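Local coordinates for protein chitin deacetylase (Bombyx mori, PDB 5ZNT) that removes the N-acetyl groups from N-acetyl-D-glucosamine residues of chitin with the help of zinc, giving chitosan and acetate, at residues C13-C18 against Q308-P313; Y76-K81 against H96-H101; S238-G243 against P278-A283; S347-G352 against W369-T374. One frame throughout, in Å; residues are numbered along the deposited sequence.

Interaction 1. Residues C13-C18 against Q308-P313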
loop_
_atom_site.group_PDB
_atom_site.type_symbol
_atom_site.label_atom_id
_atom_site.label_comp_id
_atom_site.label_asym_id
_atom_site.label_seq_id
_atom_site.Cartn_x
_atom_site.Cartn_y
_atom_site.Cartn_z
ATOM N N CYS A 13 -11.414 20.069 -11.186
ATOM C CA CYS A 13 -10.525 19.072 -10.595
ATOM C C CYS A 13 -9.176 19.210 -11.296
ATOM O O CYS A 13 -8.968 18.626 -12.363
ATOM C CB CYS A 13 -11.100 17.682 -10.735
ATOM S SG CYS A 13 -10.077 16.385 -9.957
ATOM N N VAL A 14 -8.266 19.987 -10.701
ATOM C CA VAL A 14 -6.999 20.343 -11.330
ATOM C C VAL A 14 -5.835 19.908 -10.449
ATOM O O VAL A 14 -5.891 20.021 -9.215
ATOM C CB VAL A 14 -6.925 21.859 -11.644
ATOM C CG1 VAL A 14 -8.094 22.272 -12.535
ATOM C CG2 VAL A 14 -6.902 22.703 -10.360
ATOM N N LEU A 15 -4.777 19.408 -11.092
ATOM C CA LEU A 15 -3.566 19.013 -10.384
ATOM C C LEU A 15 -2.977 20.222 -9.660
ATOM O O LEU A 15 -3.122 21.357 -10.120
ATOM C CB LEU A 15 -2.537 18.429 -11.358
ATOM C CG LEU A 15 -2.926 17.111 -12.035
ATOM C CD1 LEU A 15 -1.853 16.639 -13.023
ATOM C CD2 LEU A 15 -3.214 16.038 -10.977
ATOM N N PRO A 16 -2.293 20.013 -8.528
ATOM C CA PRO A 16 -1.975 18.723 -7.911
ATOM C C PRO A 16 -2.952 18.282 -6.825
ATOM O O PRO A 16 -2.754 17.228 -6.213
ATOM C CB PRO A 16 -0.611 18.991 -7.293
ATOM C CG PRO A 16 -0.768 20.400 -6.788
ATOM C CD PRO A 16 -1.578 21.113 -7.854
ATOM N N ASP A 17 -3.971 19.093 -6.557
ATOM C CA ASP A 17 -4.880 18.766 -5.466
ATOM C C ASP A 17 -5.858 17.667 -5.848
ATOM O O ASP A 17 -6.348 16.937 -4.976
ATOM C CB ASP A 17 -5.649 20.016 -5.036
ATOM C CG ASP A 17 -4.734 21.151 -4.658
ATOM O OD1 ASP A 17 -3.576 20.872 -4.266
ATOM O OD2 ASP A 17 -5.171 22.319 -4.749
ATOM N N CYS A 18 -6.151 17.535 -7.134
ATOM C CA CYS A 18 -7.300 16.753 -7.549
ATOM C C CYS A 18 -6.989 16.127 -8.896
ATOM O O CYS A 18 -6.450 16.786 -9.794
ATOM C CB CYS A 18 -8.564 17.633 -7.612
ATOM S SG CYS A 18 -10.134 16.777 -7.942
ATOM N N GLN A 308 3.018 11.490 -5.889
ATOM C CA GLN A 308 3.902 12.607 -6.200
ATOM C C GLN A 308 4.091 12.751 -7.709
ATOM O O GLN A 308 4.123 13.874 -8.231
ATOM C CB GLN A 308 5.239 12.432 -5.480
ATOM C CG GLN A 308 5.140 12.730 -3.994
ATOM C CD GLN A 308 6.368 12.292 -3.242
ATOM O OE1 GLN A 308 6.942 11.242 -3.529
ATOM N NE2 GLN A 308 6.790 13.101 -2.281
ATOM N N TRP A 309 4.163 11.629 -8.429
ATOM C CA TRP A 309 4.223 11.691 -9.888
ATOM C C TRP A 309 2.916 12.218 -10.474
ATOM O O TRP A 309 2.934 13.050 -11.388
ATOM C CB TRP A 309 4.537 10.314 -10.464
ATOM C CG TRP A 309 4.749 10.319 -11.965
ATOM C CD1 TRP A 309 5.948 10.362 -12.621
ATOM C CD2 TRP A 309 3.738 10.279 -12.982
ATOM N NE1 TRP A 309 5.748 10.362 -13.984
ATOM C CE2 TRP A 309 4.402 10.315 -14.232
ATOM C CE3 TRP A 309 2.342 10.227 -12.959
ATOM C CZ2 TRP A 309 3.714 10.296 -15.447
ATOM C CZ3 TRP A 309 1.657 10.209 -14.167
ATOM C CH2 TRP A 309 2.347 10.235 -15.396
ATOM N N VAL A 310 1.773 11.734 -9.978
ATOM C CA VAL A 310 0.480 12.225 -10.467
ATOM C C VAL A 310 0.391 13.731 -10.309
ATOM O O VAL A 310 -0.203 14.428 -11.142
ATOM C CB VAL A 310 -0.677 11.511 -9.742
ATOM C CG1 VAL A 310 -2.023 12.180 -10.067
ATOM C CG2 VAL A 310 -0.721 10.051 -10.147
ATOM N N GLN A 311 0.973 14.258 -9.238
ATOM C CA GLN A 311 0.880 15.678 -8.954
ATOM C C GLN A 311 1.822 16.501 -9.820
ATOM O O GLN A 311 1.645 17.720 -9.926
ATOM C CB GLN A 311 1.169 15.927 -7.469
ATOM C CG GLN A 311 0.060 15.411 -6.525
ATOM C CD GLN A 311 0.444 15.543 -5.052
ATOM O OE1 GLN A 311 1.609 15.372 -4.679
ATOM N NE2 GLN A 311 -0.526 15.871 -4.222
ATOM N N ASN A 312 2.822 15.869 -10.423
ATOM C CA ASN A 312 3.770 16.559 -11.293
ATOM C C ASN A 312 4.268 15.560 -12.325
ATOM O O ASN A 312 5.387 15.045 -12.236
ATOM C CB ASN A 312 4.919 17.166 -10.482
ATOM C CG ASN A 312 5.953 17.843 -11.360
ATOM O OD1 ASN A 312 5.699 18.109 -12.535
ATOM N ND2 ASN A 312 7.136 18.106 -10.799
ATOM N N PRO A 313 3.446 15.246 -13.318
ATOM C CA PRO A 313 3.775 14.140 -14.223
ATOM C C PRO A 313 5.087 14.364 -14.972
ATOM O O PRO A 313 5.342 15.435 -15.529
ATOM C CB PRO A 313 2.563 14.091 -15.159
ATOM C CG PRO A 313 1.445 14.649 -14.327
ATOM C CD PRO A 313 2.072 15.737 -13.522
#

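Interaction 2. Residues Y76-K81 against H96-H101. With ZN (zinc ion), chain C.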
loop_
_atom_site.group_PDB
_atom_site.type_symbol
_atom_site.label_atom_id
_atom_site.label_comp_id
_atom_site.label_asym_id
_atom_site.label_seq_id
_atom_site.Cartn_x
_atom_site.Cartn_y
_atom_site.Cartn_z
ATOM N N TYR A 76 4.621 -0.735 3.013
ATOM C CA TYR A 76 4.239 -1.710 4.028
ATOM C C TYR A 76 3.003 -1.192 4.744
ATOM O O TYR A 76 3.048 -0.119 5.356
ATOM C CB TYR A 76 5.365 -1.934 5.037
ATOM C CG TYR A 76 6.550 -2.641 4.423
ATOM C CD1 TYR A 76 7.470 -1.946 3.648
ATOM C CD2 TYR A 76 6.731 -4.009 4.593
ATOM C CE1 TYR A 76 8.550 -2.592 3.058
ATOM C CE2 TYR A 76 7.826 -4.666 4.023
ATOM C CZ TYR A 76 8.733 -3.945 3.275
ATOM O OH TYR A 76 9.794 -4.587 2.711
ATOM N N PHE A 77 1.893 -1.917 4.616
ATOM C CA PHE A 77 0.681 -1.598 5.370
ATOM C C PHE A 77 0.744 -2.401 6.664
ATOM O O PHE A 77 0.476 -3.604 6.680
ATOM C CB PHE A 77 -0.572 -1.908 4.550
ATOM C CG PHE A 77 -0.768 -0.956 3.397
ATOM C CD1 PHE A 77 -1.338 0.294 3.604
ATOM C CD2 PHE A 77 -0.345 -1.300 2.124
ATOM C CE1 PHE A 77 -1.492 1.184 2.542
ATOM C CE2 PHE A 77 -0.508 -0.418 1.067
ATOM C CZ PHE A 77 -1.071 0.814 1.278
ATOM N N VAL A 78 1.097 -1.730 7.752
ATOM C CA VAL A 78 1.550 -2.400 8.971
ATOM C C VAL A 78 0.399 -2.469 9.947
ATOM O O VAL A 78 -0.245 -1.451 10.221
ATOM C CB VAL A 78 2.753 -1.657 9.586
ATOM C CG1 VAL A 78 3.203 -2.356 10.893
ATOM C CG2 VAL A 78 3.920 -1.627 8.559
ATOM N N SER A 79 0.136 -3.667 10.476
ATOM C CA SER A 79 -0.787 -3.856 11.585
ATOM C C SER A 79 0.017 -4.031 12.875
ATOM O O SER A 79 1.171 -4.455 12.842
ATOM C CB SER A 79 -1.693 -5.082 11.346
ATOM O OG SER A 79 -0.904 -6.266 11.160
ATOM N N HIS A 80 -0.620 -3.733 14.020
ATOM C CA HIS A 80 0.121 -3.565 15.278
ATOM C C HIS A 80 0.578 -4.892 15.875
ATOM O O HIS A 80 1.739 -5.031 16.266
ATOM C CB HIS A 80 -0.748 -2.799 16.282
ATOM C CG HIS A 80 -0.159 -2.683 17.664
ATOM N ND1 HIS A 80 1.149 -2.297 17.899
ATOM C CD2 HIS A 80 -0.716 -2.884 18.882
ATOM C CE1 HIS A 80 1.366 -2.258 19.206
ATOM N NE2 HIS A 80 0.250 -2.608 19.826
ATOM N N LYS A 81 -0.325 -5.876 16.010
ATOM C CA LYS A 81 -0.016 -6.983 16.907
ATOM C C LYS A 81 1.167 -7.779 16.380
ATOM O O LYS A 81 1.205 -8.163 15.204
ATOM C CB LYS A 81 -1.239 -7.901 17.104
ATOM C CG LYS A 81 -1.210 -8.687 18.424
ATOM C CD LYS A 81 -2.456 -9.632 18.519
ATOM C CE LYS A 81 -2.571 -10.258 19.891
ATOM N NZ LYS A 81 -3.853 -11.058 20.050
ATOM N N HIS A 96 11.709 2.627 2.336
ATOM C CA HIS A 96 10.390 2.086 2.056
ATOM C C HIS A 96 9.334 2.881 2.816
ATOM O O HIS A 96 9.610 3.515 3.837
ATOM C CB HIS A 96 10.332 0.606 2.419
ATOM C CG HIS A 96 11.405 -0.200 1.750
ATOM N ND1 HIS A 96 11.356 -0.535 0.413
ATOM C CD2 HIS A 96 12.570 -0.697 2.223
ATOM C CE1 HIS A 96 12.437 -1.224 0.097
ATOM N NE2 HIS A 96 13.195 -1.329 1.177
ATOM N N GLU A 97 8.123 2.870 2.288
ATOM C CA GLU A 97 7.036 3.632 2.878
ATOM C C GLU A 97 6.339 2.798 3.942
ATOM O O GLU A 97 6.113 1.603 3.748
ATOM C CB GLU A 97 6.026 4.055 1.808
ATOM C CG GLU A 97 4.806 4.752 2.409
ATOM C CD GLU A 97 3.859 5.347 1.368
ATOM O OE1 GLU A 97 4.176 5.278 0.159
ATOM O OE2 GLU A 97 2.807 5.900 1.780
ATOM N N ILE A 98 6.003 3.431 5.068
ATOM C CA ILE A 98 5.243 2.782 6.134
ATOM C C ILE A 98 3.852 3.385 6.135
ATOM O O ILE A 98 3.710 4.606 6.223
ATOM C CB ILE A 98 5.906 2.965 7.508
ATOM C CG1 ILE A 98 7.310 2.381 7.499
ATOM C CG2 ILE A 98 5.029 2.313 8.614
ATOM C CD1 ILE A 98 7.374 0.879 7.186
ATOM N N ALA A 99 2.828 2.535 6.032
ATOM C CA ALA A 99 1.427 2.954 6.057
ATOM C C ALA A 99 0.705 2.124 7.113
ATOM O O ALA A 99 1.280 1.189 7.678
ATOM C CB ALA A 99 0.760 2.772 4.673
ATOM N N VAL A 100 -0.568 2.450 7.408
ATOM C CA VAL A 100 -1.254 1.792 8.526
ATOM C C VAL A 100 -2.271 0.791 8.011
ATOM O O VAL A 100 -2.931 0.999 6.980
ATOM C CB VAL A 100 -1.916 2.783 9.504
ATOM C CG1 VAL A 100 -0.890 3.810 10.017
ATOM C CG2 VAL A 100 -3.139 3.468 8.898
ATOM N N HIS A 101 -2.414 -0.295 8.768
ATOM C CA HIS A 101 -3.294 -1.415 8.484
ATOM C C HIS A 101 -4.068 -1.794 9.753
ATOM O O HIS A 101 -4.426 -2.959 9.945
ATOM C CB HIS A 101 -2.468 -2.589 7.953
ATOM C CG HIS A 101 -3.262 -3.710 7.348
ATOM N ND1 HIS A 101 -4.309 -3.508 6.475
ATOM C CD2 HIS A 101 -3.114 -5.059 7.449
ATOM C CE1 HIS A 101 -4.783 -4.680 6.079
ATOM N NE2 HIS A 101 -4.080 -5.638 6.662
HETATM ZN ZN ZN C . -4.199 -7.747 6.676
HETATM O O HOH W 1 -4.072 -7.730 4.383
HETATM O O HOH W 2 -6.184 -7.672 5.510
HETATM O O HOH W 3 -4.247 -9.886 6.462
#

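Interaction 3. Residues S238-G243 against P278-A283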
loop_
_atom_site.group_PDB
_atom_site.type_symbol
_atom_site.label_atom_id
_atom_site.label_comp_id
_atom_site.label_asym_id
_atom_site.label_seq_id
_atom_site.Cartn_x
_atom_site.Cartn_y
_atom_site.Cartn_z
ATOM N N SER A 238 -6.271 -17.887 -6.567
ATOM C CA SER A 238 -6.146 -19.245 -6.045
ATOM C C SER A 238 -5.739 -20.274 -7.091
ATOM O O SER A 238 -5.335 -21.373 -6.705
ATOM C CB SER A 238 -7.463 -19.666 -5.387
ATOM O OG SER A 238 -8.556 -19.259 -6.188
ATOM N N ASN A 239 -5.825 -19.962 -8.384
ATOM C CA ASN A 239 -5.363 -20.883 -9.418
ATOM C C ASN A 239 -3.860 -20.810 -9.679
ATOM O O ASN A 239 -3.353 -21.589 -10.495
ATOM C CB ASN A 239 -6.118 -20.637 -10.730
ATOM C CG ASN A 239 -5.995 -19.200 -11.217
ATOM O OD1 ASN A 239 -6.022 -18.260 -10.421
ATOM N ND2 ASN A 239 -5.869 -19.026 -12.528
ATOM N N ILE A 240 -3.131 -19.909 -9.021
ATOM C CA ILE A 240 -1.680 -19.832 -9.183
ATOM C C ILE A 240 -1.037 -20.881 -8.280
ATOM O O ILE A 240 -0.939 -20.685 -7.067
ATOM C CB ILE A 240 -1.143 -18.435 -8.853
ATOM C CG1 ILE A 240 -1.765 -17.371 -9.755
ATOM C CG2 ILE A 240 0.386 -18.413 -8.955
ATOM C CD1 ILE A 240 -1.289 -15.978 -9.401
ATOM N N LEU A 241 -0.562 -21.980 -8.875
ATOM C CA LEU A 241 -0.006 -23.083 -8.101
ATOM C C LEU A 241 1.482 -23.332 -8.304
ATOM O O LEU A 241 2.107 -23.933 -7.422
ATOM C CB LEU A 241 -0.764 -24.383 -8.414
ATOM C CG LEU A 241 -2.260 -24.267 -8.129
ATOM C CD1 LEU A 241 -3.014 -25.303 -8.934
ATOM C CD2 LEU A 241 -2.577 -24.350 -6.627
ATOM N N THR A 242 2.071 -22.899 -9.420
ATOM C CA THR A 242 3.489 -23.117 -9.672
ATOM C C THR A 242 4.202 -21.793 -9.916
ATOM O O THR A 242 3.579 -20.768 -10.233
ATOM C CB THR A 242 3.723 -24.031 -10.885
ATOM O OG1 THR A 242 3.462 -23.300 -12.087
ATOM C CG2 THR A 242 2.823 -25.266 -10.827
ATOM N N GLY A 243 5.531 -21.839 -9.773
ATOM C CA GLY A 243 6.351 -20.684 -10.102
ATOM C C GLY A 243 6.209 -20.240 -11.542
ATOM O O GLY A 243 6.175 -19.037 -11.824
ATOM N N PRO A 278 8.588 -21.242 -1.665
ATOM C CA PRO A 278 9.858 -20.853 -2.316
ATOM C C PRO A 278 9.817 -20.685 -3.840
ATOM O O PRO A 278 10.504 -19.787 -4.358
ATOM C CB PRO A 278 10.809 -21.984 -1.906
ATOM C CG PRO A 278 10.321 -22.399 -0.564
ATOM C CD PRO A 278 8.808 -22.230 -0.590
ATOM N N GLU A 279 9.049 -21.493 -4.584
ATOM C CA GLU A 279 9.002 -21.299 -6.035
ATOM C C GLU A 279 8.324 -19.982 -6.406
ATOM O O GLU A 279 8.598 -19.421 -7.474
ATOM C CB GLU A 279 8.298 -22.474 -6.720
ATOM C CG GLU A 279 6.870 -22.625 -6.246
ATOM C CD GLU A 279 6.635 -23.258 -4.865
ATOM O OE1 GLU A 279 5.413 -23.502 -4.511
ATOM O OE2 GLU A 279 7.595 -23.574 -4.070
ATOM N N PHE A 280 7.419 -19.490 -5.565
ATOM C CA PHE A 280 6.819 -18.194 -5.856
ATOM C C PHE A 280 7.833 -17.080 -5.637
ATOM O O PHE A 280 7.965 -16.179 -6.476
ATOM C CB PHE A 280 5.563 -17.955 -5.004
ATOM C CG PHE A 280 4.418 -18.918 -5.294
ATOM C CD1 PHE A 280 4.402 -19.692 -6.447
ATOM C CD2 PHE A 280 3.352 -19.032 -4.413
ATOM C CE1 PHE A 280 3.342 -20.574 -6.707
ATOM C CE2 PHE A 280 2.295 -19.898 -4.665
ATOM C CZ PHE A 280 2.287 -20.669 -5.815
ATOM N N LEU A 281 8.560 -17.130 -4.523
ATOM C CA LEU A 281 9.606 -16.144 -4.303
ATOM C C LEU A 281 10.639 -16.195 -5.424
ATOM O O LEU A 281 11.040 -15.152 -5.947
ATOM C CB LEU A 281 10.285 -16.366 -2.953
ATOM C CG LEU A 281 11.421 -15.389 -2.633
ATOM C CD1 LEU A 281 10.860 -13.950 -2.585
ATOM C CD2 LEU A 281 12.104 -15.746 -1.334
ATOM N N GLU A 282 11.066 -17.402 -5.814
ATOM C CA GLU A 282 12.068 -17.522 -6.870
ATOM C C GLU A 282 11.558 -16.937 -8.182
ATOM O O GLU A 282 12.277 -16.196 -8.860
ATOM C CB GLU A 282 12.471 -18.986 -7.053
ATOM C CG GLU A 282 13.340 -19.212 -8.291
ATOM C CD GLU A 282 13.782 -20.655 -8.452
ATOM O OE1 GLU A 282 14.323 -21.229 -7.483
ATOM O OE2 GLU A 282 13.577 -21.217 -9.545
ATOM N N ALA A 283 10.312 -17.241 -8.547
ATOM C CA ALA A 283 9.737 -16.691 -9.768
ATOM C C ALA A 283 9.591 -15.176 -9.679
ATOM O O ALA A 283 9.814 -14.462 -10.665
ATOM C CB ALA A 283 8.386 -17.353 -10.054
#

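Interaction 4. Residues S347-G352 against W369-T374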
loop_
_atom_site.group_PDB
_atom_site.type_symbol
_atom_site.label_atom_id
_atom_site.label_comp_id
_atom_site.label_asym_id
_atom_site.label_seq_id
_atom_site.Cartn_x
_atom_site.Cartn_y
_atom_site.Cartn_z
ATOM N N SER A 347 -1.810 -5.733 28.671
ATOM C CA SER A 347 -2.797 -4.674 28.727
ATOM C C SER A 347 -4.133 -5.316 28.999
ATOM O O SER A 347 -4.438 -6.375 28.439
ATOM C CB SER A 347 -2.892 -3.883 27.421
ATOM O OG SER A 347 -4.083 -3.109 27.434
ATOM N N LYS A 348 -4.941 -4.654 29.817
ATOM C CA LYS A 348 -6.278 -5.168 30.043
ATOM C C LYS A 348 -7.108 -5.131 28.772
ATOM O O LYS A 348 -8.153 -5.779 28.716
ATOM C CB LYS A 348 -6.974 -4.388 31.159
ATOM C CG LYS A 348 -7.189 -2.913 30.830
ATOM C CD LYS A 348 -7.863 -2.176 31.993
ATOM C CE LYS A 348 -7.888 -0.675 31.740
ATOM N NZ LYS A 348 -8.571 0.047 32.867
ATOM N N GLU A 349 -6.660 -4.417 27.735
ATOM C CA GLU A 349 -7.396 -4.444 26.472
ATOM C C GLU A 349 -7.154 -5.724 25.689
ATOM O O GLU A 349 -7.908 -6.007 24.756
ATOM C CB GLU A 349 -7.012 -3.253 25.588
ATOM C CG GLU A 349 -7.254 -1.869 26.221
ATOM C CD GLU A 349 -6.972 -0.747 25.233
ATOM O OE1 GLU A 349 -7.693 -0.664 24.221
ATOM O OE2 GLU A 349 -6.016 0.032 25.446
ATOM N N VAL A 350 -6.085 -6.450 25.997
ATOM C CA VAL A 350 -5.720 -7.701 25.337
ATOM C C VAL A 350 -5.583 -8.747 26.444
ATOM O O VAL A 350 -4.475 -9.219 26.739
ATOM C CB VAL A 350 -4.427 -7.542 24.519
ATOM C CG1 VAL A 350 -4.141 -8.798 23.719
ATOM C CG2 VAL A 350 -4.535 -6.345 23.568
ATOM N N PRO A 351 -6.677 -9.107 27.094
ATOM C CA PRO A 351 -6.574 -9.866 28.353
ATOM C C PRO A 351 -5.903 -11.224 28.157
ATOM O O PRO A 351 -6.167 -11.932 27.192
ATOM C CB PRO A 351 -8.035 -9.999 28.804
ATOM C CG PRO A 351 -8.858 -9.789 27.557
ATOM C CD PRO A 351 -8.069 -8.808 26.719
ATOM N N GLY A 352 -4.980 -11.550 29.051
ATOM C CA GLY A 352 -4.330 -12.857 29.059
ATOM C C GLY A 352 -2.995 -12.900 28.341
ATOM O O GLY A 352 -2.029 -13.493 28.834
ATOM N N TRP A 369 -2.700 -0.234 22.653
ATOM C CA TRP A 369 -3.884 -0.769 21.986
ATOM C C TRP A 369 -4.847 0.383 21.714
ATOM O O TRP A 369 -4.492 1.563 21.848
ATOM C CB TRP A 369 -4.526 -1.895 22.821
ATOM C CG TRP A 369 -5.370 -2.919 22.001
ATOM C CD1 TRP A 369 -6.745 -3.048 21.989
ATOM C CD2 TRP A 369 -4.870 -3.927 21.107
ATOM N NE1 TRP A 369 -7.121 -4.080 21.141
ATOM C CE2 TRP A 369 -5.995 -4.645 20.605
ATOM C CE3 TRP A 369 -3.584 -4.297 20.684
ATOM C CZ2 TRP A 369 -5.870 -5.686 19.683
ATOM C CZ3 TRP A 369 -3.452 -5.356 19.776
ATOM C CH2 TRP A 369 -4.599 -6.042 19.288
ATOM N N LEU A 370 -6.078 0.039 21.327
ATOM C CA LEU A 370 -7.060 1.029 20.862
ATOM C C LEU A 370 -7.219 2.202 21.824
ATOM O O LEU A 370 -7.248 3.365 21.402
ATOM C CB LEU A 370 -8.430 0.362 20.683
ATOM C CG LEU A 370 -8.708 -0.470 19.437
ATOM C CD1 LEU A 370 -10.084 -1.141 19.609
ATOM C CD2 LEU A 370 -8.681 0.432 18.216
ATOM N N ASN A 371 -7.414 1.924 23.106
ATOM C CA ASN A 371 -7.687 3.007 24.048
ATOM C C ASN A 371 -6.418 3.630 24.626
ATOM O O ASN A 371 -6.515 4.596 25.377
ATOM C CB ASN A 371 -8.568 2.517 25.192
ATOM C CG ASN A 371 -9.979 2.168 24.731
ATOM O OD1 ASN A 371 -10.448 2.676 23.712
ATOM N ND2 ASN A 371 -10.657 1.311 25.479
ATOM N N ASP A 372 -5.241 3.101 24.308
ATOM C CA ASP A 372 -3.981 3.638 24.824
ATOM C C ASP A 372 -2.885 3.368 23.801
ATOM O O ASP A 372 -2.008 2.517 23.999
ATOM C CB ASP A 372 -3.650 3.019 26.181
ATOM C CG ASP A 372 -2.444 3.647 26.833
ATOM O OD1 ASP A 372 -1.961 4.694 26.339
ATOM O OD2 ASP A 372 -1.951 3.071 27.811
ATOM N N PRO A 373 -2.899 4.090 22.682
ATOM C CA PRO A 373 -1.909 3.799 21.633
ATOM C C PRO A 373 -0.484 4.192 22.010
ATOM O O PRO A 373 0.459 3.667 21.398
ATOM C CB PRO A 373 -2.431 4.597 20.417
ATOM C CG PRO A 373 -3.324 5.661 20.991
ATOM C CD PRO A 373 -3.932 5.051 22.246
ATOM N N THR A 374 -0.281 5.094 22.987
ATOM C CA THR A 374 1.090 5.390 23.410
ATOM C C THR A 374 1.616 4.377 24.409
ATOM O O THR A 374 2.837 4.339 24.648
ATOM C CB THR A 374 1.206 6.785 24.034
ATOM O OG1 THR A 374 0.429 6.837 25.229
ATOM C CG2 THR A 374 0.710 7.860 23.075
#

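Interaction 1. Residues C13-C18 against Q308-P313
Leu15 and Pro16 dock on the C-terminal end of helix 303-311 in a small surface contact, mostly apolar, that ties a disulfide-closed loop near the N-terminus to a helix almost 300 residues further along the chain. Cys13 and Cys18 close that loop with a bond of 2.0 Å between their SG atoms, and the peptide between Leu15 and Pro16 is cis, which puts a sharp bend at the part that meets the helix. The forked end of Leu15 sits over the last turn: CD1 lies 3.3 Å from the carbonyl O of Val310, and CD2 reaches CG1 of Val310 at 4.1 Å, the two side chains crossing at about a right angle. Toward Pro313 the approach is tip to tip, with Leu15 CD1 4.1 Å from Pro313 CD. Pro16 works next to it, its CB 3.5 Å from CB of Gln311. The Gln311 chain runs extended beyond CG past the Pro16 ring and brings NE2 to the carbonyl O of Pro16, a hydrogen bond of 3.3 Å bent to 143° at the hydrogen, with the donor tilted from the carbonyl plane. An alanine at Gln311 would keep the CB contact but would probably leave the Pro16 carbonyl without this donor and open a gap where CG now rests on it. Beyond the two segments, Val310 and Gln311 also touch Trp209 of strand 209-214, while the disulfide packs on Tyr187 and Phe188; the helix end thus has the N-terminal loop, strand 209-214 and, around Trp309, the rings of Trp182 and Trp325 about it.

Interaction 2. Residues Y76-K81 against H96-H101
Tyr76 points the edge of its ring at the face of the His96 imidazole, an offset edge-to-face pair with planes 78° apart and centroids 5.8 Å from each other; CE1 of Tyr76 comes to 3.7 Å from CB of His96. On the same sheet face Val78 crosses Ile98 obliquely, and Ile98 CD1 reaches back to CB of Tyr76. Phe77 faces the other way, laying CD1 3.4 Å from CB of Ala99, with the carbonyl O of Val100 at its ring edge. The backbones beneath form a parallel ladder, Tyr76 N to Glu97 O, Ala99 N to Tyr76 O at 2.7 Å, Val78 N to Ala99 O and His101 N to Val78 O. With helix 85-93 between them, the strands make a beta-alpha-beta unit in the parallel sheet of the CE4 deacetylase domain. At the last rung of the ladder, CB of His101 lies 3.4 Å from the carbonyl O of Phe77; CG stands anti to the backbone N (chi1 -168°), and the imidazole beyond it binds zinc through NE2 at 2.1 Å. ND1 is hydrogen-bonded to the carbonyl O of Arg146, and the two bonds together fix the ring's rotation. Asp46, His105 and three waters complete the zinc site.

Interaction 3. Residues S238-G243 against P278-A283
Phe280 thrusts its ring against the backbone of residues 240-243, and with Gly243 it accounts for over half of the surface buried here. CE1 comes to 3.5 Å from the carbonyl carbon of Thr242, which lies at the ring's edge, and CZ is 3.5 Å from the carbonyl O of Ile240. Phe280 CG stands anti to its own carbonyl carbon (chi1 -65°), from where the ring extends to the loop. Ile240 adds its CG2, 4.3 Å from CE1 of Phe280, and the ring also stacks on Trp273. Its meeting with the loop is thus largely with peptide groups, and no hydrogen bond crosses between the segments.

Gly243 is the first residue of helix 243-258, and Thr242 is its N-cap: OG1 of Thr242 is hydrogen-bonded to the backbone N of Gln245. Here the start of that helix meets the first turns of helix 278-294; in sequence the two helices flank strand 265-270 of the parallel sheet, consistent with the CE4 deacetylase domain. The approach is close, CA of Gly243 lying 3.7 Å from the carbonyl O of Glu279; a CB on Gly243 would come too close to that oxygen, consistent with glycine here. One turn on, CB of Ala283 rests 3.3 Å from the carbonyl O of Gly243. Glu279 CG, set between the backbone N and the carbonyl carbon (chi1 61°), lies 3.9 Å from N of Gly243; the bend at chi2 turns CD, and OE1 stands above one face of the Phe280 ring, toward the rim.

Interaction 4. Residues S347-G352 against W369-T374
Glu349 grips a beta turn by its backbone: OE1 accepts the N-H of Asn371 at 2.8 Å, nearly straight at 166° and met on the syn side of the carboxylate. Asn371 lies within a type I turn, Trp369 to Asp372, and its CB rests 3.4 Å from the same OE1. Glu349 sits in a type I turn of its own, Ser347 to Val350, where OG of Ser347 takes the backbone N-H of Glu349 at 2.9 Å, an ST turn.

The contacts of the indole form the second group. Over its face, Val350 drops CG2 to 3.6 Å from the centroid of the six-membered ring of Trp369, a CH-pi contact. At its edge lies Glu349 OE1, 3.4 Å from CD1, with carboxylate and ring planes 87° apart. An alanine at Trp369 would probably leave Val350 CG2 without its aromatic seat and open a gap beside Glu349 where CD1 now lies.

The Trp369 side chain is about 7 Å, between nearest atoms, from that of zinc-binding His105. Residues 347-352 lie in the loop between the antiparallel strands 341-345 and 355-359. The 369-374 segment leans on helix 117-134 through Leu370 and Pro373, Asn371 OD1 being hydrogen-bonded to Lys122, while Trp369 touches Thr104.

Interaction 2 is the buried one, two neighbouring strands of the central parallel sheet joined by a backbone ladder that leads to the zinc. The others lie further out, their centres 19 to 26 Å from that of the chain, and rely little on backbone pairing. Interaction 1 is a surface contact with a single hydrogen bond from a side-chain amide, interaction 3 is partly buried and packs without any hydrogen bond across it, and interaction 4 combines a hydrogen bond to a carboxylate with a CH-pi contact. Interactions 2 and 4 touch, CD2 of His80 lying 3.7 Å from CE3 of Trp369, and both pack on helix 117-134. Interactions 1 and 3 stand on opposite sides of the chain's centre.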